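PDB 3WXX: AcrH from Aeromonas hydrophila, which acts as the chaperone that binds the type III secretion translocator AopB, probably keeping it competent for secretion. Local coordinates for the interface of chains A and B. Sequence-based numbering; all coordinates share one arbitrary frame. Chains: chain A, AcrH; chain B, AopB.

The interface of chains A and B. Residues chain A 4-5, 8, 18; chain B 80, 83, 87, 200.
A:Ala4 and B:Leu83 meet where helix 3-11 of AcrH and helix 80-89 of AopB run side by side in the same general direction, the CA atoms of A:Ala4 and B:Leu83 being 7.8 Å apart. AcrH is a chaperone of the tetratricopeptide-repeat type, and AopB is a translocator of the SctE/SipB/YopB family; this patch joins the chaperone's N-terminal helix to a part of AopB predicted to form coiled coil. B:Leu83 is the central side chain, hiding 90 Å² against AcrH, and its two methyl groups divide the work. CD2 of B:Leu83 rests on the first turn of the AcrH helix, 3.4 Å from the CB of A:Ala4. The same CD2 of B:Leu83 also meets CD1 of A:Ile5 at 3.9 Å, the two side chains crossing at about a right angle. CD1 of B:Leu83 lies over one face of the A:Phe8 ring, displaced toward the rim, 4.0 Å from the ring's CG. The ring is carried toward AopB with CG anti to the backbone N (chi1 -177°). CD1 of A:Leu18, from the short helix 15-18, also reaches the CD1 branch of B:Leu83, the two side chains crossing obliquely. B:Leu80, one turn earlier, makes a peripheral approach to the CB of A:Ala4 through its CG.

One turn beyond B:Leu83, B:Arg87 bends at chi3 (-85°) and brings its guanidinium back to the AcrH helix. NH2 of B:Arg87 comes within 3.4 Å of the CA of A:Phe8, and CD1 of the A:Phe8 ring lies above one guanidinium face, offset toward the rim. A water in the guanidinium plane lies 2.8 Å from NH2 of B:Arg87 and 2.5 Å from the carbonyl O of A:Ala4, linking the arginine to the helix backbone beside the leucine contact. Across the AcrH helix, the CB-CG2 side of A:Ile5 lies against the turn between AopB helices 179-198 and 201-217, with CG2 3.7 Å from the backbone N of B:Gly200.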
loop_
_atom_site.group_PDB
_atom_site.type_symbol
_atom_site.label_atom_id
_atom_site.label_comp_id
_atom_site.label_asym_id
_atom_site.label_seq_id
_atom_site.Cartn_x
_atom_site.Cartn_y
_atom_site.Cartn_z
ATOM N N ALA A 4 -10.727 20.557 -7.845
ATOM C CA ALA A 4 -11.811 19.883 -7.145
ATOM C C ALA A 4 -11.456 18.410 -6.955
ATOM O O ALA A 4 -11.548 17.892 -5.835
ATOM C CB ALA A 4 -13.113 20.014 -7.910
ATOM N N ILE A 5 -11.009 17.754 -8.031
ATOM C CA ILE A 5 -10.574 16.340 -7.953
ATOM C C ILE A 5 -9.451 16.147 -6.922
ATOM O O ILE A 5 -9.551 15.270 -6.088
ATOM C CB ILE A 5 -10.067 15.773 -9.279
ATOM C CG1 ILE A 5 -11.113 15.901 -10.373
ATOM C CG2 ILE A 5 -9.719 14.308 -9.105
ATOM C CD1 ILE A 5 -12.421 15.199 -10.062
ATOM N N PHE A 8 -10.741 16.365 -3.475
ATOM C CA PHE A 8 -11.485 15.155 -3.199
ATOM C C PHE A 8 -10.511 14.081 -2.732
ATOM O O PHE A 8 -10.719 13.412 -1.713
ATOM C CB PHE A 8 -12.205 14.694 -4.478
ATOM C CG PHE A 8 -13.064 13.478 -4.289
ATOM C CD1 PHE A 8 -14.211 13.540 -3.505
ATOM C CD2 PHE A 8 -12.728 12.277 -4.885
ATOM C CE1 PHE A 8 -15.017 12.430 -3.329
ATOM C CE2 PHE A 8 -13.522 11.150 -4.712
ATOM C CZ PHE A 8 -14.670 11.236 -3.936
ATOM N N LEU A 18 -15.082 7.753 -7.216
ATOM C CA LEU A 18 -15.032 8.605 -8.369
ATOM C C LEU A 18 -15.779 7.948 -9.500
ATOM O O LEU A 18 -16.480 8.618 -10.227
ATOM C CB LEU A 18 -13.596 8.836 -8.788
ATOM C CG LEU A 18 -13.219 10.256 -9.118
ATOM C CD1 LEU A 18 -13.416 11.164 -7.921
ATOM C CD2 LEU A 18 -11.761 10.249 -9.537
ATOM N N LEU B 80 -18.237 19.574 -10.941
ATOM C CA LEU B 80 -18.260 19.928 -9.509
ATOM C C LEU B 80 -19.527 19.578 -8.738
ATOM O O LEU B 80 -19.439 19.259 -7.566
ATOM C CB LEU B 80 -17.945 21.412 -9.287
ATOM C CG LEU B 80 -16.946 21.766 -8.170
ATOM C CD1 LEU B 80 -16.614 23.233 -8.278
ATOM C CD2 LEU B 80 -17.479 21.458 -6.768
ATOM N N LEU B 83 -19.308 15.887 -8.002
ATOM C CA LEU B 83 -18.309 15.656 -6.983
ATOM C C LEU B 83 -18.883 15.925 -5.594
ATOM O O LEU B 83 -18.580 15.217 -4.633
ATOM C CB LEU B 83 -17.117 16.568 -7.249
ATOM C CG LEU B 83 -15.753 16.098 -6.812
ATOM C CD1 LEU B 83 -15.535 14.641 -7.198
ATOM C CD2 LEU B 83 -14.700 16.995 -7.434
ATOM N N ARG B 87 -19.316 13.162 -2.746
ATOM C CA ARG B 87 -18.770 13.468 -1.469
ATOM C C ARG B 87 -19.846 13.294 -0.393
ATOM O O ARG B 87 -19.567 12.733 0.664
ATOM C CB ARG B 87 -18.190 14.879 -1.509
ATOM C CG ARG B 87 -17.304 15.235 -0.357
ATOM C CD ARG B 87 -16.985 16.713 -0.426
ATOM N NE ARG B 87 -15.851 17.014 -1.302
ATOM C CZ ARG B 87 -14.588 17.051 -0.888
ATOM N NH1 ARG B 87 -14.307 16.777 0.390
ATOM N NH2 ARG B 87 -13.602 17.359 -1.738
ATOM N N GLY B 200 -6.544 14.992 -10.949
ATOM C CA GLY B 200 -5.854 16.219 -11.410
ATOM C C GLY B 200 -4.387 16.061 -11.857
ATOM O O GLY B 200 -3.758 15.014 -11.651
HETATM O O HOH W 1 -13.283 18.583 -4.211
#